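Alpha-/beta-galactoside alpha-2,3-sialyltransferase (Photobacterium phosphoreum, PDB 2ZWI) probably transfers sialic acid in alpha-2,3 linkage onto alpha- and beta-galactosides, as a GT-B-type glycosyltransferase that binds cytidine monophosphate and zinc. Local coordinates at residues Leu276-His281 / Thr285-Ile290; Phe237-Thr242 / Glu250-Ile255; Glu258-Asp263 / Asp292-Ile297. All blocks are in the same frame, centred on the assembly; numbering follows the deposited sequence.

Interaction 1: residues Leu276-His281 / Thr285-Ile290. With C5P (cytidine-5'-monophosphate), chain C.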
# COMPACT_ATOMS: atom_id res chain seq x y z
N LEU A 276 -20.36 14.77 -6.61
CA LEU A 276 -19.34 14.75 -5.57
C LEU A 276 -19.52 13.57 -4.63
O LEU A 276 -20.61 13.35 -4.10
CB LEU A 276 -19.38 16.04 -4.76
CG LEU A 276 -19.28 17.38 -5.49
CD1 LEU A 276 -19.19 18.50 -4.44
CD2 LEU A 276 -18.10 17.42 -6.47
N PHE A 277 -18.43 12.82 -4.45
CA PHE A 277 -18.38 11.67 -3.57
C PHE A 277 -17.37 11.97 -2.47
O PHE A 277 -16.35 12.63 -2.71
CB PHE A 277 -17.91 10.44 -4.35
CG PHE A 277 -18.96 9.85 -5.28
CD1 PHE A 277 -19.56 8.62 -4.98
CD2 PHE A 277 -19.32 10.49 -6.46
CE1 PHE A 277 -20.51 8.06 -5.84
CE2 PHE A 277 -20.28 9.94 -7.32
CZ PHE A 277 -20.87 8.73 -7.02
N PHE A 278 -17.66 11.51 -1.26
CA PHE A 278 -16.72 11.65 -0.17
C PHE A 278 -16.21 10.28 0.25
O PHE A 278 -16.99 9.42 0.67
CB PHE A 278 -17.35 12.38 1.03
CG PHE A 278 -16.41 12.57 2.18
CD1 PHE A 278 -15.49 13.62 2.18
CD2 PHE A 278 -16.41 11.69 3.26
CE1 PHE A 278 -14.59 13.78 3.23
CE2 PHE A 278 -15.53 11.85 4.32
CZ PHE A 278 -14.61 12.90 4.30
N LYS A 279 -14.91 10.06 0.12
CA LYS A 279 -14.29 8.86 0.66
C LYS A 279 -13.48 9.21 1.91
O LYS A 279 -12.37 9.75 1.82
CB LYS A 279 -13.43 8.14 -0.39
CG LYS A 279 -12.73 6.86 0.09
CD LYS A 279 -13.62 6.04 1.02
CE LYS A 279 -12.95 4.76 1.46
NZ LYS A 279 -11.85 4.93 2.44
N GLY A 280 -14.06 8.93 3.07
CA GLY A 280 -13.40 9.21 4.34
C GLY A 280 -12.21 8.29 4.59
O GLY A 280 -12.15 7.17 4.07
N HIS A 281 -11.27 8.77 5.39
CA HIS A 281 -10.16 7.96 5.86
C HIS A 281 -10.73 6.88 6.79
O HIS A 281 -11.61 7.17 7.57
CB HIS A 281 -9.17 8.87 6.61
CG HIS A 281 -7.84 8.23 6.88
ND1 HIS A 281 -7.67 7.23 7.82
CD2 HIS A 281 -6.61 8.48 6.37
CE1 HIS A 281 -6.40 6.88 7.86
NE2 HIS A 281 -5.73 7.62 6.99
N THR A 285 -13.28 9.87 12.33
CA THR A 285 -14.57 9.78 13.01
C THR A 285 -15.38 11.08 12.88
O THR A 285 -16.43 11.24 13.51
CB THR A 285 -14.41 9.33 14.49
OG1 THR A 285 -15.41 9.93 15.31
CG2 THR A 285 -13.05 9.72 15.02
N TYR A 286 -14.89 12.01 12.06
CA TYR A 286 -15.65 13.23 11.79
C TYR A 286 -16.27 13.28 10.38
O TYR A 286 -16.68 14.36 9.94
CB TYR A 286 -14.82 14.51 12.08
CG TYR A 286 -13.43 14.59 11.43
CD1 TYR A 286 -13.16 14.00 10.19
CD2 TYR A 286 -12.41 15.31 12.04
CE1 TYR A 286 -11.90 14.11 9.61
CE2 TYR A 286 -11.16 15.43 11.47
CZ TYR A 286 -10.91 14.81 10.25
OH TYR A 286 -9.68 14.94 9.69
N ASN A 287 -16.35 12.14 9.69
CA ASN A 287 -16.84 12.10 8.29
C ASN A 287 -18.27 12.60 8.05
O ASN A 287 -18.54 13.22 7.02
CB ASN A 287 -16.71 10.69 7.70
CG ASN A 287 -15.29 10.17 7.68
OD1 ASN A 287 -15.06 8.97 7.86
ND2 ASN A 287 -14.33 11.06 7.48
N GLN A 288 -19.19 12.31 8.98
CA GLN A 288 -20.57 12.77 8.82
C GLN A 288 -20.69 14.30 8.80
O GLN A 288 -21.51 14.83 8.05
CB GLN A 288 -21.50 12.15 9.88
CG GLN A 288 -22.99 12.16 9.47
CD GLN A 288 -23.26 11.43 8.16
OE1 GLN A 288 -22.92 10.26 8.01
NE2 GLN A 288 -23.87 12.13 7.21
N GLN A 289 -19.86 14.99 9.59
CA GLN A 289 -19.82 16.46 9.62
C GLN A 289 -19.49 17.07 8.25
O GLN A 289 -20.13 18.03 7.80
CB GLN A 289 -18.77 16.96 10.62
CG GLN A 289 -19.00 16.61 12.09
CD GLN A 289 -17.97 17.25 13.02
OE1 GLN A 289 -18.21 17.42 14.22
NE2 GLN A 289 -16.83 17.62 12.47
N ILE A 290 -18.46 16.51 7.61
CA ILE A 290 -18.02 16.94 6.28
C ILE A 290 -19.09 16.61 5.23
O ILE A 290 -19.47 17.49 4.44
CB ILE A 290 -16.65 16.30 5.89
CG1 ILE A 290 -15.58 16.54 6.98
CG2 ILE A 290 -16.18 16.83 4.53
CD1 ILE A 290 -14.29 15.76 6.78
O3P C5P C . -3.81 8.66 4.09
P C5P C . -3.00 7.51 4.55
O1P C5P C . -1.63 7.64 3.97
O2P C5P C . -3.12 7.40 6.05
O5' C5P C . -3.68 6.22 3.89
C5' C5P C . -3.36 4.90 4.30
C4' C5P C . -4.41 3.97 3.71
O4' C5P C . -5.73 4.34 4.17
C3' C5P C . -4.50 4.10 2.20
O3' C5P C . -3.56 3.26 1.54
C2' C5P C . -5.91 3.66 1.90
O2' C5P C . -6.03 2.24 2.07
C1' C5P C . -6.67 4.22 3.09
N1 C5P C . -7.38 5.48 2.84
C2 C5P C . -8.63 5.42 2.19
N3 C5P C . -9.34 6.55 1.99
C4 C5P C . -8.87 7.74 2.40
C5 C5P C . -7.64 7.84 3.05
C6 C5P C . -6.90 6.67 3.27
O2 C5P C . -9.07 4.33 1.77
N4 C5P C . -9.62 8.85 2.19
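Lys279 NZ is gripped from several directions: by the carbonyl of Gly280, the glycine that rests against Asn287, by Asn301 O, and weakly by the cytosine. Lys279 NZ meets Gly280 O at 2.8 Å almost head-on to the carbonyl (168°), while the bond from Lys279 NZ to C5P O2 is 2.9 Å and weak. The lysine chain bends at chi2 and again at chi4, and these turns fold the ammonium back over its own strand end to reach the base. Lys279 O takes a hydrogen bond from the cytosine amino group, C5P N4, at 2.9 Å. Further along, His281 NE2 reaches the phosphate oxygen C5P O2P at 2.8 Å in a nearly straight bond (166°), with O2P near the imidazole plane. The same ring lies beside the base, His281 CD2 being 3.5 Å from C5P C5. The segment therefore holds both ends of the nucleotide.

The other side of the strand faces the helix. Phe278, its CG anti to the backbone N, brings its ring against two residues one helical turn apart. Phe278 CE2 is 3.8 Å from Asn287 CB; the amide of that asparagine sits at the ring edge, the two planes 59° apart. Phe278 CE1 meets Ile290 CG2 at 3.7 Å, and CZ touches CD1 of the same isoleucine. The Asn287 side chain also lies against Gly280 CA.

Strand 275-279 and helix 287-294 are the first two elements of a beta-alpha-beta unit closed by strand 297-299. The strand runs between 236-240 and 297-299 in the parallel sheet, and Ile290 also touches Gln252 and Leu256 of the adjacent helix 249-259.

Interaction 2: residues Phe237-Thr242 / Glu250-Ile255. With C5P (cytidine-5'-monophosphate), chain C.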
# COMPACT_ATOMS: atom_id res chain seq x y z
N PHE A 237 -16.52 12.95 -9.11
CA PHE A 237 -15.36 13.41 -8.34
C PHE A 237 -15.37 12.77 -6.95
O PHE A 237 -16.39 12.82 -6.24
CB PHE A 237 -15.38 14.94 -8.19
CG PHE A 237 -14.28 15.49 -7.32
CD1 PHE A 237 -13.01 15.72 -7.84
CD2 PHE A 237 -14.51 15.79 -5.98
CE1 PHE A 237 -11.99 16.24 -7.05
CE2 PHE A 237 -13.49 16.30 -5.17
CZ PHE A 237 -12.22 16.52 -5.71
N ILE A 238 -14.25 12.18 -6.55
CA ILE A 238 -14.09 11.71 -5.16
C ILE A 238 -13.12 12.60 -4.39
O ILE A 238 -11.96 12.80 -4.81
CB ILE A 238 -13.60 10.24 -5.09
CG1 ILE A 238 -14.59 9.31 -5.81
CG2 ILE A 238 -13.39 9.81 -3.62
CD1 ILE A 238 -14.17 7.83 -5.80
N PHE A 239 -13.60 13.15 -3.27
CA PHE A 239 -12.76 13.85 -2.32
C PHE A 239 -12.14 12.85 -1.38
O PHE A 239 -12.86 12.11 -0.71
CB PHE A 239 -13.58 14.84 -1.47
CG PHE A 239 -12.73 15.68 -0.55
CD1 PHE A 239 -12.17 16.87 -1.00
CD2 PHE A 239 -12.50 15.28 0.77
CE1 PHE A 239 -11.38 17.66 -0.15
CE2 PHE A 239 -11.70 16.05 1.63
CZ PHE A 239 -11.13 17.23 1.17
N ILE A 240 -10.80 12.83 -1.34
CA ILE A 240 -10.03 11.94 -0.47
C ILE A 240 -9.84 12.59 0.90
O ILE A 240 -9.04 13.50 1.05
CB ILE A 240 -8.65 11.54 -1.09
CG1 ILE A 240 -8.82 10.86 -2.45
CG2 ILE A 240 -7.80 10.67 -0.12
CD1 ILE A 240 -9.86 9.74 -2.45
N GLY A 241 -10.58 12.10 1.89
CA GLY A 241 -10.51 12.63 3.24
C GLY A 241 -9.30 12.15 4.03
O GLY A 241 -8.66 11.15 3.67
N THR A 242 -9.00 12.86 5.11
CA THR A 242 -7.95 12.45 6.02
C THR A 242 -8.52 12.33 7.44
O THR A 242 -9.74 12.40 7.62
CB THR A 242 -6.70 13.38 5.93
OG1 THR A 242 -5.62 12.80 6.67
CG2 THR A 242 -7.01 14.79 6.48
N GLU A 250 -13.56 21.03 9.84
CA GLU A 250 -13.74 22.40 9.33
C GLU A 250 -12.80 22.71 8.16
O GLU A 250 -13.22 23.30 7.16
CB GLU A 250 -13.53 23.43 10.45
CG GLU A 250 -13.87 24.87 10.06
CD GLU A 250 -13.52 25.89 11.15
OE1 GLU A 250 -14.14 26.99 11.17
OE2 GLU A 250 -12.63 25.59 11.98
N GLN A 251 -11.53 22.32 8.26
CA GLN A 251 -10.56 22.65 7.21
C GLN A 251 -10.89 21.92 5.90
O GLN A 251 -10.80 22.51 4.82
CB GLN A 251 -9.14 22.34 7.66
CG GLN A 251 -8.59 23.33 8.71
CD GLN A 251 -7.34 22.81 9.39
OE1 GLN A 251 -6.64 23.56 10.08
NE2 GLN A 251 -7.04 21.52 9.21
N GLN A 252 -11.32 20.67 6.02
CA GLN A 252 -11.79 19.90 4.86
C GLN A 252 -13.11 20.43 4.27
O GLN A 252 -13.28 20.45 3.04
CB GLN A 252 -11.87 18.41 5.21
CG GLN A 252 -10.47 17.81 5.41
CD GLN A 252 -10.48 16.43 6.00
OE1 GLN A 252 -10.59 15.44 5.28
NE2 GLN A 252 -10.33 16.34 7.32
N ILE A 253 -14.03 20.87 5.13
CA ILE A 253 -15.27 21.54 4.69
C ILE A 253 -14.93 22.81 3.92
O ILE A 253 -15.51 23.07 2.85
CB ILE A 253 -16.20 21.88 5.89
CG1 ILE A 253 -16.86 20.61 6.45
CG2 ILE A 253 -17.30 22.87 5.50
CD1 ILE A 253 -17.27 20.73 7.93
N ASP A 254 -13.98 23.59 4.44
CA ASP A 254 -13.53 24.83 3.80
C ASP A 254 -12.88 24.60 2.43
O ASP A 254 -13.14 25.34 1.47
CB ASP A 254 -12.56 25.59 4.71
CG ASP A 254 -13.25 26.25 5.92
OD1 ASP A 254 -12.51 26.70 6.81
OD2 ASP A 254 -14.51 26.32 5.98
N ILE A 255 -12.04 23.57 2.35
CA ILE A 255 -11.42 23.13 1.09
C ILE A 255 -12.50 22.80 0.06
O ILE A 255 -12.38 23.17 -1.10
CB ILE A 255 -10.50 21.90 1.26
CG1 ILE A 255 -9.23 22.27 2.02
CG2 ILE A 255 -10.10 21.29 -0.11
CD1 ILE A 255 -8.55 21.08 2.65
O3P C5P C . -3.81 8.66 4.09
P C5P C . -3.00 7.51 4.55
O1P C5P C . -1.63 7.64 3.97
O2P C5P C . -3.12 7.40 6.05
O5' C5P C . -3.68 6.22 3.89
C5' C5P C . -3.36 4.90 4.30
C4' C5P C . -4.41 3.97 3.71
O4' C5P C . -5.73 4.34 4.17
C3' C5P C . -4.50 4.10 2.20
O3' C5P C . -3.56 3.26 1.54
C2' C5P C . -5.91 3.66 1.90
O2' C5P C . -6.03 2.24 2.07
C1' C5P C . -6.67 4.22 3.09
N1 C5P C . -7.38 5.48 2.84
C2 C5P C . -8.63 5.42 2.19
N3 C5P C . -9.34 6.55 1.99
C4 C5P C . -8.87 7.74 2.40
C5 C5P C . -7.64 7.84 3.05
C6 C5P C . -6.90 6.67 3.27
O2 C5P C . -9.07 4.33 1.77
N4 C5P C . -9.62 8.85 2.19
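Gln252 reaches from its helix to the turn at Gly241 and Thr242, where the first strand of a beta-alpha-beta unit ends in the nucleotide site. This unit, strand 236-240, helix 249-259 and strand 275-279, belongs to the parallel sheet of a Rossmann-like half of the GT-B fold. From this strand end the base meets a backbone oxygen and a methyl: Gly241 O accepts a hydrogen bond from C5P N4 at 2.9 Å (159°), and Ile240 CG2 lies 3.5 Å from the same N4.

One step out, the side-chain amide of Gln252 holds this turn. Thr242 N donates to Gln252 OE1 at 3.0 Å in a nearly straight bond (168°), although the donor stands tilted, 34° from the carbonyl plane. The peptide linking Gly241 to Thr242 thus offers its carbonyl to the nucleotide and its N-H to the helix, so the glutamine is a second-shell residue that helps position a base-binding oxygen. Gly241 CA also approaches Gln252 OE1, at 3.5 Å. Thr242 CG2 packs beside the amide, 3.8 Å from Gln252 NE2.

The amide is positioned in turn through NE2, which bonds to Thr248 O one turn earlier and weakly to Tyr286 OH; that hydroxyl is also bonded to Thr242 O. With its chain extended beyond CG, Gln252 spans the gap from the helix to the turn.

Deeper between sheet and helix, the ring of Phe239 packs against the amide oxygen, and Met321 of strand 317-321 touches Phe239, Thr242, Gln252 and Ile255. The ring edge meets both helix residues, whose side chains cross that of Phe239 at about a right angle: Gln252 OE1 lies in the ring plane near CE2, and Phe239 CE1 meets Ile255 CG2 at 3.8 Å.

Interaction 3: residues Glu258-Asp263 / Asp292-Ile297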
# COMPACT_ATOMS: atom_id res chain seq x y z
N GLU A 258 -14.18 26.07 -1.21
CA GLU A 258 -13.29 26.72 -2.16
C GLU A 258 -13.27 25.99 -3.52
O GLU A 258 -13.33 26.62 -4.59
CB GLU A 258 -11.87 26.83 -1.58
CG GLU A 258 -10.95 27.81 -2.33
CD GLU A 258 -11.42 29.26 -2.25
OE1 GLU A 258 -10.99 30.07 -3.09
OE2 GLU A 258 -12.21 29.58 -1.35
N ALA A 259 -13.19 24.66 -3.48
CA ALA A 259 -13.18 23.84 -4.70
C ALA A 259 -14.45 24.00 -5.54
O ALA A 259 -14.40 23.92 -6.77
CB ALA A 259 -12.97 22.36 -4.35
N LYS A 260 -15.57 24.23 -4.87
CA LYS A 260 -16.84 24.38 -5.57
C LYS A 260 -16.99 25.72 -6.31
O LYS A 260 -17.86 25.86 -7.15
CB LYS A 260 -18.02 24.11 -4.63
CG LYS A 260 -18.17 22.63 -4.31
CD LYS A 260 -19.58 22.25 -3.97
CE LYS A 260 -19.88 22.45 -2.51
NZ LYS A 260 -21.01 21.55 -2.10
N LYS A 261 -16.12 26.68 -6.01
CA LYS A 261 -16.09 27.93 -6.76
C LYS A 261 -15.42 27.70 -8.11
O LYS A 261 -14.39 27.04 -8.18
CB LYS A 261 -15.32 29.02 -6.00
CG LYS A 261 -15.91 29.37 -4.65
CD LYS A 261 -14.92 30.22 -3.86
CE LYS A 261 -15.43 30.51 -2.44
NZ LYS A 261 -14.45 31.38 -1.72
N PRO A 262 -16.03 28.25 -9.19
CA PRO A 262 -15.51 28.11 -10.55
C PRO A 262 -14.32 29.02 -10.83
O PRO A 262 -13.64 28.84 -11.84
CB PRO A 262 -16.70 28.56 -11.40
CG PRO A 262 -17.35 29.61 -10.55
CD PRO A 262 -17.29 29.01 -9.17
N ASP A 263 -14.06 29.97 -9.93
CA ASP A 263 -13.05 31.01 -10.14
C ASP A 263 -12.11 31.26 -8.95
O ASP A 263 -11.66 32.40 -8.73
CB ASP A 263 -13.75 32.32 -10.52
CG ASP A 263 -14.61 32.88 -9.39
OD1 ASP A 263 -15.30 32.10 -8.71
OD2 ASP A 263 -14.59 34.11 -9.20
N ASP A 292 -22.28 16.08 5.45
CA ASP A 292 -23.53 16.82 5.61
C ASP A 292 -23.37 18.24 5.11
O ASP A 292 -24.25 18.75 4.41
CB ASP A 292 -23.96 16.83 7.08
CG ASP A 292 -24.53 15.50 7.53
OD1 ASP A 292 -24.85 14.65 6.67
OD2 ASP A 292 -24.67 15.33 8.77
N ALA A 293 -22.25 18.86 5.46
CA ALA A 293 -22.00 20.26 5.11
C ALA A 293 -21.95 20.46 3.60
O ALA A 293 -22.16 21.60 3.13
CB ALA A 293 -20.72 20.76 5.76
N HIS A 294 -21.72 19.38 2.85
CA HIS A 294 -21.59 19.46 1.40
C HIS A 294 -22.52 18.59 0.53
O HIS A 294 -22.41 18.61 -0.70
CB HIS A 294 -20.13 19.34 0.98
CG HIS A 294 -19.32 20.55 1.31
ND1 HIS A 294 -19.51 21.76 0.67
CD2 HIS A 294 -18.35 20.75 2.23
CE1 HIS A 294 -18.67 22.65 1.17
NE2 HIS A 294 -17.96 22.06 2.12
N ASN A 295 -23.43 17.86 1.17
CA ASN A 295 -24.34 16.96 0.45
C ASN A 295 -23.62 16.04 -0.53
O ASN A 295 -23.94 15.99 -1.72
CB ASN A 295 -25.45 17.73 -0.26
CG ASN A 295 -26.44 18.33 0.71
OD1 ASN A 295 -26.42 18.04 1.91
ND2 ASN A 295 -27.31 19.18 0.19
N MET A 296 -22.64 15.32 -0.01
CA MET A 296 -21.82 14.45 -0.83
C MET A 296 -22.29 13.01 -0.71
O MET A 296 -22.79 12.59 0.33
CB MET A 296 -20.36 14.57 -0.39
CG MET A 296 -19.75 15.91 -0.77
SD MET A 296 -18.08 16.06 -0.17
CE MET A 296 -18.34 15.91 1.58
N ILE A 297 -22.13 12.25 -1.79
CA ILE A 297 -22.41 10.82 -1.76
C ILE A 297 -21.31 10.12 -0.95
O ILE A 297 -20.14 10.17 -1.31
CB ILE A 297 -22.49 10.23 -3.19
CG1 ILE A 297 -23.56 10.96 -4.02
CG2 ILE A 297 -22.77 8.73 -3.13
CD1 ILE A 297 -23.75 10.38 -5.40
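A Schellman motif closes helix 287-294, and it is beside this turn that Lys260, near the point where helix 249-259 runs out, meets His294. The two helices belong to successive beta-alpha-beta units on the same parallel sheet, and the lysine bridges their ends. Asn295 enters the left-handed region (phi 49°), which swings the chain out of the helix toward strand 297-299; its bond back from Asn295 N to Asp292 O, at 3.5 Å, is weak.

Lys260 comes in along the edge of the imidazole. Lys260 NZ lies near the ring plane and gives a weak hydrogen bond to His294 ND1 at 3.2 Å, with CE of the same lysine 3.3 Å from that nitrogen. A bend at chi3 (-86°) brings the chain's last carbon and the ammonium alongside ND1 together, so the lysine touches with two atoms of its tip. Lys260 NZ also passes 3.5 Å from His294 O.

The other ring nitrogen has the stronger partner: His294 NE2 bonds to Ile253 O of helix 249-259. With one nitrogen given to that carbonyl and the other facing an ammonium group, the two contacts help set the ring's rotation, and the positive charge nearby would probably discourage a second proton on it. Leu256 and Thr257 also touch the histidine, which is buried, while Lys260 packs on Leu276 and stays partly open to solvent.

After Lys260 the chain turns away. There Lys261, next along, folds back into a local salt bridge with Glu258, whose OE1 is bonded to Ser264 OG. Lys261 NZ lies 2.9 Å from Glu258 OE2, on the syn side but 33° out of the carboxylate plane.

How the interactions relate
All three contacts lie in the nucleotide-binding half, along two successive beta-alpha-beta units. Interactions 1 and 2, with centres 7 Å apart, sit at adjacent strand ends and each gives C5P a backbone carbonyl for N4; their strands pair through Phe277 N to Phe237 O (2.7 Å) and Phe277 O to Phe239 N (2.8 Å). On the helix-facing side of these strands the two rings touch, Phe278 CE1 to Phe239 CD2 at 3.6 Å. Interaction 3 joins the far ends of the same helices, its centre 9 Å from that of interaction 2 and 12 Å from that of interaction 1, away from the nucleotide; the side chain of Lys260 lies about 12 Å from the zinc ion.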